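Local coordinates for protein beta-lactamase OXA-2 (Salmonella typhimurium, PDB 1K38) that hydrolyses the beta-lactam ring of oxacillin and other penicillins to a substituted beta-amino acid, as a class D serine enzyme, giving the bacterium antibiotic resistance, at residues T58-D63 against R117-K122; Y47-T52 against I123-A128. All blocks are in the same frame, centred on the assembly; numbering follows the deposited sequence.

Interaction 1. Residues T58-D63 against R117-K122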
ATOM      1  N   THR A  58       6.655   1.612 -15.223  1.00 16.39           N
ATOM      2  CA  THR A  58       5.575   2.467 -14.741  1.00 15.60           C
ATOM      3  C   THR A  58       6.160   3.830 -14.371  1.00 15.81           C
ATOM      4  O   THR A  58       5.528   4.864 -14.598  1.00 17.11           O
ATOM      5  CB  THR A  58       4.863   1.854 -13.513  1.00 15.33           C
ATOM      6  OG1 THR A  58       4.300   0.584 -13.871  1.00 15.90           O
ATOM      7  CG2 THR A  58       3.742   2.768 -13.035  1.00 16.93           C
ATOM      8  N   LEU A  59       7.364   3.830 -13.799  1.00 15.09           N
ATOM      9  CA  LEU A  59       8.028   5.080 -13.439  1.00 15.01           C
ATOM     10  C   LEU A  59       8.312   5.859 -14.726  1.00 16.44           C
ATOM     11  O   LEU A  59       8.076   7.065 -14.791  1.00 16.66           O
ATOM     12  CB  LEU A  59       9.338   4.807 -12.693  1.00 14.97           C
ATOM     13  CG  LEU A  59       9.235   4.143 -11.316  1.00 16.17           C
ATOM     14  CD1 LEU A  59      10.625   3.773 -10.822  1.00 16.91           C
ATOM     15  CD2 LEU A  59       8.552   5.094 -10.339  1.00 16.26           C
ATOM     16  N   PHE A  60       8.816   5.168 -15.749  1.00 15.95           N
ATOM     17  CA  PHE A  60       9.107   5.813 -17.033  1.00 16.43           C
ATOM     18  C   PHE A  60       7.847   6.478 -17.581  1.00 17.34           C
ATOM     19  O   PHE A  60       7.872   7.637 -17.997  1.00 18.45           O
ATOM     20  CB  PHE A  60       9.565   4.794 -18.089  1.00 16.71           C
ATOM     21  CG  PHE A  60      10.894   4.139 -17.808  1.00 17.21           C
ATOM     22  CD1 PHE A  60      11.554   4.299 -16.591  1.00 18.42           C
ATOM     23  CD2 PHE A  60      11.473   3.320 -18.777  1.00 18.13           C
ATOM     24  CE1 PHE A  60      12.769   3.652 -16.348  1.00 18.53           C
ATOM     25  CE2 PHE A  60      12.684   2.672 -18.542  1.00 18.62           C
ATOM     26  CZ  PHE A  60      13.332   2.837 -17.328  1.00 18.99           C
ATOM     27  N   ALA A  61       6.755   5.717 -17.598  1.00 17.40           N
ATOM     28  CA  ALA A  61       5.472   6.183 -18.116  1.00 16.53           C
ATOM     29  C   ALA A  61       4.905   7.377 -17.355  1.00 18.13           C
ATOM     30  O   ALA A  61       4.380   8.310 -17.961  1.00 18.10           O
ATOM     31  CB  ALA A  61       4.465   5.033 -18.118  1.00 18.03           C
ATOM     32  N   LEU A  62       4.997   7.348 -16.030  1.00 17.73           N
ATOM     33  CA  LEU A  62       4.489   8.453 -15.224  1.00 17.32           C
ATOM     34  C   LEU A  62       5.351   9.693 -15.458  1.00 17.78           C
ATOM     35  O   LEU A  62       4.837  10.808 -15.586  1.00 18.12           O
ATOM     36  CB  LEU A  62       4.510   8.081 -13.738  1.00 16.91           C
ATOM     37  CG  LEU A  62       3.453   7.073 -13.273  1.00 15.27           C
ATOM     38  CD1 LEU A  62       3.892   6.459 -11.949  1.00 14.74           C
ATOM     39  CD2 LEU A  62       2.101   7.761 -13.134  1.00 14.91           C
ATOM     40  N   ASP A  63       6.662   9.488 -15.518  1.00 18.52           N
ATOM     41  CA  ASP A  63       7.595  10.587 -15.726  1.00 17.73           C
ATOM     42  C   ASP A  63       7.421  11.226 -17.098  1.00 20.09           C
ATOM     43  O   ASP A  63       7.515  12.444 -17.234  1.00 22.02           O
ATOM     44  CB  ASP A  63       9.037  10.096 -15.563  1.00 18.95           C
ATOM     45  CG  ASP A  63      10.039  11.233 -15.556  1.00 20.13           C
ATOM     46  OD1 ASP A  63      10.518  11.619 -16.644  1.00 20.30           O
ATOM     47  OD2 ASP A  63      10.336  11.751 -14.460  1.00 22.00           O
ATOM     48  N   ARG A 117      16.080   4.492 -23.659  1.00 26.71           N
ATOM     49  CA  ARG A 117      17.498   4.251 -23.430  1.00 26.49           C
ATOM     50  C   ARG A 117      18.014   5.172 -22.332  1.00 25.81           C
ATOM     51  O   ARG A 117      18.763   4.741 -21.458  1.00 24.46           O
ATOM     52  CB  ARG A 117      18.298   4.482 -24.716  1.00 29.63           C
ATOM     53  CG  ARG A 117      18.036   3.451 -25.796  1.00 34.04           C
ATOM     54  CD  ARG A 117      18.785   3.767 -27.084  1.00 37.89           C
ATOM     55  NE  ARG A 117      18.517   2.770 -28.119  1.00 40.94           N
ATOM     56  CZ  ARG A 117      18.999   1.530 -28.116  1.00 41.65           C
ATOM     57  NH1 ARG A 117      19.785   1.123 -27.130  1.00 42.61           N
ATOM     58  NH2 ARG A 117      18.687   0.693 -29.099  1.00 42.86           N
ATOM     59  N   ARG A 118      17.612   6.441 -22.378  1.00 25.21           N
ATOM     60  CA  ARG A 118      18.047   7.398 -21.368  1.00 25.97           C
ATOM     61  C   ARG A 118      17.537   7.013 -19.981  1.00 24.17           C
ATOM     62  O   ARG A 118      18.274   7.098 -19.002  1.00 23.76           O
ATOM     63  CB  ARG A 118      17.575   8.811 -21.720  1.00 28.66           C
ATOM     64  CG  ARG A 118      18.359   9.457 -22.856  1.00 35.12           C
ATOM     65  CD  ARG A 118      18.100  10.957 -22.930  1.00 38.27           C
ATOM     66  NE  ARG A 118      16.735  11.271 -23.345  1.00 42.42           N
ATOM     67  CZ  ARG A 118      16.256  11.054 -24.565  1.00 44.35           C
ATOM     68  NH1 ARG A 118      17.031  10.522 -25.500  1.00 46.88           N
ATOM     69  NH2 ARG A 118      15.000  11.371 -24.853  1.00 45.80           N
ATOM     70  N   TYR A 119      16.278   6.590 -19.900  1.00 23.94           N
ATOM     71  CA  TYR A 119      15.700   6.186 -18.619  1.00 21.80           C
ATOM     72  C   TYR A 119      16.435   4.976 -18.054  1.00 21.12           C
ATOM     73  O   TYR A 119      16.787   4.947 -16.872  1.00 20.73           O
ATOM     74  CB  TYR A 119      14.219   5.827 -18.773  1.00 21.37           C
ATOM     75  CG  TYR A 119      13.265   6.998 -18.788  1.00 20.06           C
ATOM     76  CD1 TYR A 119      13.343   8.002 -17.823  1.00 21.93           C
ATOM     77  CD2 TYR A 119      12.239   7.067 -19.728  1.00 20.86           C
ATOM     78  CE1 TYR A 119      12.418   9.045 -17.795  1.00 20.49           C
ATOM     79  CE2 TYR A 119      11.310   8.103 -19.708  1.00 20.46           C
ATOM     80  CZ  TYR A 119      11.405   9.085 -18.740  1.00 21.28           C
ATOM     81  OH  TYR A 119      10.475  10.097 -18.714  1.00 21.13           O
ATOM     82  N   LEU A 120      16.663   3.975 -18.900  1.00 20.39           N
ATOM     83  CA  LEU A 120      17.351   2.763 -18.466  1.00 22.07           C
ATOM     84  C   LEU A 120      18.755   3.078 -17.979  1.00 22.44           C
ATOM     85  O   LEU A 120      19.227   2.498 -17.001  1.00 21.24           O
ATOM     86  CB  LEU A 120      17.401   1.743 -19.609  1.00 22.15           C
ATOM     87  CG  LEU A 120      16.087   1.019 -19.913  1.00 21.40           C
ATOM     88  CD1 LEU A 120      16.176   0.298 -21.258  1.00 20.52           C
ATOM     89  CD2 LEU A 120      15.788   0.035 -18.787  1.00 22.07           C
ATOM     90  N   LYS A 121      19.417   4.009 -18.657  1.00 23.35           N
ATOM     91  CA  LYS A 121      20.768   4.393 -18.283  1.00 25.79           C
ATOM     92  C   LYS A 121      20.785   5.145 -16.954  1.00 25.50           C
ATOM     93  O   LYS A 121      21.676   4.936 -16.131  1.00 25.98           O
ATOM     94  CB  LYS A 121      21.394   5.263 -19.377  1.00 28.47           C
ATOM     95  CG  LYS A 121      22.879   5.537 -19.174  1.00 32.59           C
ATOM     96  CD  LYS A 121      23.445   6.440 -20.267  1.00 36.11           C
ATOM     97  CE  LYS A 121      23.058   7.902 -20.056  1.00 37.44           C
ATOM     98  NZ  LYS A 121      21.583   8.126 -20.018  1.00 40.27           N
ATOM     99  N   LYS A 122      19.795   6.007 -16.733  1.00 25.25           N
ATOM    100  CA  LYS A 122      19.756   6.776 -15.494  1.00 26.20           C
ATOM    101  C   LYS A 122      19.518   5.917 -14.253  1.00 24.54           C
ATOM    102  O   LYS A 122      19.876   6.319 -13.149  1.00 24.37           O
ATOM    103  CB  LYS A 122      18.710   7.897 -15.584  1.00 28.92           C
ATOM    104  CG  LYS A 122      17.260   7.461 -15.509  1.00 31.95           C
ATOM    105  CD  LYS A 122      16.334   8.564 -16.017  1.00 35.32           C
ATOM    106  CE  LYS A 122      16.595   9.899 -15.326  1.00 34.46           C
ATOM    107  NZ  LYS A 122      15.821  11.019 -15.949  1.00 35.77           N
TER
HETATM  108  O   HOH W   1      13.292  10.876 -14.522  1.00 25.76           O

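Interaction 2. Residues Y47-T52 against I123-A128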
ATOM      1  N   TYR A  47      18.910 -12.136 -17.350  1.00 15.74           N
ATOM      2  CA  TYR A  47      17.798 -12.710 -18.095  1.00 15.51           C
ATOM      3  C   TYR A  47      16.796 -11.605 -18.407  1.00 16.61           C
ATOM      4  O   TYR A  47      16.781 -10.567 -17.743  1.00 16.88           O
ATOM      5  CB  TYR A  47      17.068 -13.766 -17.261  1.00 16.11           C
ATOM      6  CG  TYR A  47      17.855 -15.011 -16.924  1.00 17.08           C
ATOM      7  CD1 TYR A  47      18.126 -15.973 -17.896  1.00 20.01           C
ATOM      8  CD2 TYR A  47      18.270 -15.260 -15.617  1.00 17.36           C
ATOM      9  CE1 TYR A  47      18.784 -17.155 -17.570  1.00 19.65           C
ATOM     10  CE2 TYR A  47      18.928 -16.434 -15.282  1.00 18.60           C
ATOM     11  CZ  TYR A  47      19.178 -17.382 -16.261  1.00 19.73           C
ATOM     12  OH  TYR A  47      19.794 -18.565 -15.925  1.00 19.64           O
ATOM     13  N   SER A  48      15.953 -11.830 -19.409  1.00 17.06           N
ATOM     14  CA  SER A  48      14.925 -10.853 -19.741  1.00 16.81           C
ATOM     15  C   SER A  48      14.098 -10.648 -18.474  1.00 15.67           C
ATOM     16  O   SER A  48      13.726 -11.615 -17.811  1.00 15.19           O
ATOM     17  CB  SER A  48      14.016 -11.391 -20.848  1.00 17.41           C
ATOM     18  OG  SER A  48      12.841 -10.611 -20.955  1.00 19.93           O
ATOM     19  N   PRO A  49      13.793  -9.389 -18.120  1.00 15.26           N
ATOM     20  CA  PRO A  49      13.002  -9.146 -16.911  1.00 14.47           C
ATOM     21  C   PRO A  49      11.531  -9.509 -17.072  1.00 15.62           C
ATOM     22  O   PRO A  49      10.825  -9.708 -16.088  1.00 15.33           O
ATOM     23  CB  PRO A  49      13.197  -7.651 -16.673  1.00 15.57           C
ATOM     24  CG  PRO A  49      13.264  -7.114 -18.060  1.00 15.09           C
ATOM     25  CD  PRO A  49      14.167  -8.118 -18.769  1.00 15.77           C
ATOM     26  N   ALA A  50      11.077  -9.607 -18.318  1.00 15.60           N
ATOM     27  CA  ALA A  50       9.682  -9.917 -18.597  1.00 15.58           C
ATOM     28  C   ALA A  50       8.826  -8.893 -17.852  1.00 16.20           C
ATOM     29  O   ALA A  50       9.227  -7.735 -17.742  1.00 16.24           O
ATOM     30  CB  ALA A  50       9.352 -11.343 -18.160  1.00 18.00           C
ATOM     31  N   SER A  51       7.676  -9.297 -17.323  1.00 15.14           N
ATOM     32  CA  SER A  51       6.817  -8.329 -16.644  1.00 15.96           C
ATOM     33  C   SER A  51       7.329  -7.721 -15.342  1.00 15.12           C
ATOM     34  O   SER A  51       6.672  -6.844 -14.781  1.00 15.05           O
ATOM     35  CB  SER A  51       5.417  -8.910 -16.441  1.00 17.23           C
ATOM     36  OG  SER A  51       4.774  -9.056 -17.701  1.00 18.88           O
ATOM     37  N   THR A  52       8.483  -8.160 -14.843  1.00 15.76           N
ATOM     38  CA  THR A  52       8.995  -7.529 -13.629  1.00 13.88           C
ATOM     39  C   THR A  52       9.437  -6.134 -14.053  1.00 13.72           C
ATOM     40  O   THR A  52       9.656  -5.258 -13.217  1.00 13.87           O
ATOM     41  CB  THR A  52      10.213  -8.257 -13.014  1.00 14.71           C
ATOM     42  OG1 THR A  52      11.305  -8.248 -13.936  1.00 15.02           O
ATOM     43  CG2 THR A  52       9.846  -9.684 -12.648  1.00 15.75           C
ATOM     44  N   ILE A 123      18.920   4.738 -14.421  1.00 22.80           N
ATOM     45  CA  ILE A 123      18.709   3.863 -13.271  1.00 21.92           C
ATOM     46  C   ILE A 123      19.649   2.659 -13.309  1.00 22.07           C
ATOM     47  O   ILE A 123      19.534   1.756 -12.487  1.00 21.45           O
ATOM     48  CB  ILE A 123      17.244   3.356 -13.159  1.00 20.06           C
ATOM     49  CG1 ILE A 123      16.843   2.567 -14.405  1.00 20.07           C
ATOM     50  CG2 ILE A 123      16.301   4.536 -12.951  1.00 21.87           C
ATOM     51  CD1 ILE A 123      15.501   1.855 -14.261  1.00 18.73           C
ATOM     52  N   ASP A 124      20.575   2.657 -14.269  1.00 22.44           N
ATOM     53  CA  ASP A 124      21.558   1.581 -14.403  1.00 23.71           C
ATOM     54  C   ASP A 124      20.886   0.220 -14.239  1.00 22.35           C
ATOM     55  O   ASP A 124      21.315  -0.608 -13.434  1.00 23.38           O
ATOM     56  CB  ASP A 124      22.652   1.779 -13.346  1.00 26.45           C
ATOM     57  CG  ASP A 124      23.783   0.780 -13.471  1.00 28.73           C
ATOM     58  OD1 ASP A 124      24.249   0.545 -14.605  1.00 30.74           O
ATOM     59  OD2 ASP A 124      24.215   0.246 -12.426  1.00 31.37           O
ATOM     60  N   TYR A 125      19.838  -0.002 -15.029  1.00 20.12           N
ATOM     61  CA  TYR A 125      19.048  -1.232 -14.973  1.00 18.29           C
ATOM     62  C   TYR A 125      19.552  -2.342 -15.899  1.00 17.68           C
ATOM     63  O   TYR A 125      19.334  -2.305 -17.109  1.00 18.22           O
ATOM     64  CB  TYR A 125      17.588  -0.885 -15.294  1.00 17.44           C
ATOM     65  CG  TYR A 125      16.585  -2.003 -15.094  1.00 15.99           C
ATOM     66  CD1 TYR A 125      16.318  -2.920 -16.106  1.00 16.93           C
ATOM     67  CD2 TYR A 125      15.866  -2.108 -13.904  1.00 15.39           C
ATOM     68  CE1 TYR A 125      15.347  -3.911 -15.943  1.00 15.87           C
ATOM     69  CE2 TYR A 125      14.901  -3.090 -13.730  1.00 14.39           C
ATOM     70  CZ  TYR A 125      14.642  -3.986 -14.751  1.00 15.51           C
ATOM     71  OH  TYR A 125      13.659  -4.933 -14.582  1.00 15.11           O
ATOM     72  N   GLY A 126      20.218  -3.334 -15.314  1.00 16.47           N
ATOM     73  CA  GLY A 126      20.741  -4.439 -16.104  1.00 17.25           C
ATOM     74  C   GLY A 126      21.651  -3.948 -17.214  1.00 19.07           C
ATOM     75  O   GLY A 126      22.487  -3.076 -16.988  1.00 20.47           O
ATOM     76  N   ASN A 127      21.495  -4.496 -18.416  1.00 19.17           N
ATOM     77  CA  ASN A 127      22.334  -4.063 -19.526  1.00 20.99           C
ATOM     78  C   ASN A 127      21.804  -2.774 -20.156  1.00 22.05           C
ATOM     79  O   ASN A 127      22.389  -2.246 -21.104  1.00 22.91           O
ATOM     80  CB  ASN A 127      22.466  -5.173 -20.583  1.00 19.74           C
ATOM     81  CG  ASN A 127      21.136  -5.585 -21.187  1.00 21.85           C
ATOM     82  OD1 ASN A 127      20.112  -4.930 -20.990  1.00 20.06           O
ATOM     83  ND2 ASN A 127      21.151  -6.680 -21.939  1.00 21.79           N
ATOM     84  N   ALA A 128      20.697  -2.274 -19.610  1.00 21.19           N
ATOM     85  CA  ALA A 128      20.069  -1.037 -20.072  1.00 22.96           C
ATOM     86  C   ALA A 128      19.954  -0.940 -21.591  1.00 24.49           C
ATOM     87  O   ALA A 128      20.136   0.136 -22.161  1.00 25.57           O
ATOM     88  CB  ALA A 128      20.846   0.159 -19.536  1.00 23.23           C
TER
HETATM   89  O   HOH W   2      12.320  -4.931 -12.251  1.00 14.49           O

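Interaction 1. Residues T58-D63 against R117-K122
Phe60 and Tyr119 bring their CA atoms closest where the helical segments 58-63 and 117-122 meet in a helix-helix packing, the axes approaching to 10.9 Å with their N-to-C directions 123° apart. This lies in the helical part of the serine beta-lactamase fold; the first segment belongs to the helix that follows the active-site serine in the chain. The core of the contact is an offset stack of the Phe60 and Tyr119 rings, centroids 4.7 Å apart and planes turned only 20° from each other. The two side chains run past one another in opposite senses, so each ring overlaps the root of its partner. Tyr119 CB sits over the centre of the Phe60 ring, 3.4 Å from its centroid, as a CH-pi contact, while Phe60 CA lies over the face of the Tyr119 ring toward its rim. Beyond this overlap the end of the Phe60 ring meets Leu120, whose side chain crosses it at about a right angle, CZ to CD2 4.0 Å. Ile111 of helix 101-111 touches both aromatic residues.

A polar bond closes one end of the stack. With CG of Asp63 swung opposite its own backbone N (chi1 -171°), the carboxylate turns to the phenol and stands almost perpendicular to that ring. Tyr119 OH donates to Asp63 OD1 over 2.6 Å, using the anti side of the carboxylate and coming slightly out of its plane. That short bond fixes the far end of the tyrosine ring, whose CB end is already pinned on Phe60. The other carboxylate oxygen, Asp63 OD2, receives a weak bond from a water, and the same water accepts from Lys122 NZ at 2.9 Å.

Interaction 2. Residues Y47-T52 against I123-A128
Tyr125 points its hydroxyl into the turn formed by Pro49 and Thr52, joining the class D Tyr-Gly-Asn motif (Tyr125, Gly126, Asn127) to the loop that delivers Ser51, the predicted acyl-ester nucleophile. The tight part is small. Tyr125 OH comes to 3.5 Å from Pro49 CB, and Pro49 CG lies near the plane of the ring at its edge, so the proline meets the phenol end and rim rather than a face. With its CG trans to the backbone N (chi1 -172°), the tyrosine reaches from its own loop to Pro49. Pro56, at the start of helix 56-64, and Leu120 touch it too, and Phe53 and Phe153 meet it as edge-to-face ring pairs, so the phenol is well enclosed.

The proline turn is itself braced from within. Thr52 OG1 donates to Pro49 O over 2.6 Å, and Thr52 N reaches the same oxygen from the same face, a double grip on one carbonyl. Thr52 OG1 is also hydrogen-bonded to Gln150, and its side chain lies about 4 Å from Gly191 (nearest atoms), a residue probably in the substrate site.

On the looser side the phenol and the threonine do not bond directly: Tyr125 OH stays 4.1 Å from Thr52 OG1. A water in the plane of the tyrosine ring, at its edge, joins the phenol to the main chain instead, accepting from Tyr125 OH at 2.7 Å and donating to Thr52 O at 2.9 Å. On the tyrosine's own side, a type II' turn from Tyr125 to Ala128 is closed by Ala128 N to Tyr125 O. No direct hydrogen bond crosses between the segments; the phenol gives its proton to the water, and carbon packing on Pro49 with that one relayed bond carries the contact.

Overall arrangement
From the N terminus the chain passes through 47-52, carrying the active-site serine, and then enters helix 56-64 with segment 58-63. After 53 further residues, part helix and with no strand, helix 113-122 returns and interaction 1 closes that loop. The chain then runs directly into 123-128, where interaction 2 closes a larger loop around the first, so the two are nested. Their centres lie about 12 Å apart, and they touch: Phe60 packs on Ile123, and a Schellman motif, with Asp124 as C-prime and a probable Tyr125 N to Leu120 O bond, ends helix 113-122. Interaction 1 ties helix 56-64 to helix 113-122, away from the annotated sites; interaction 2 ties the serine-bearing loop to 123-128.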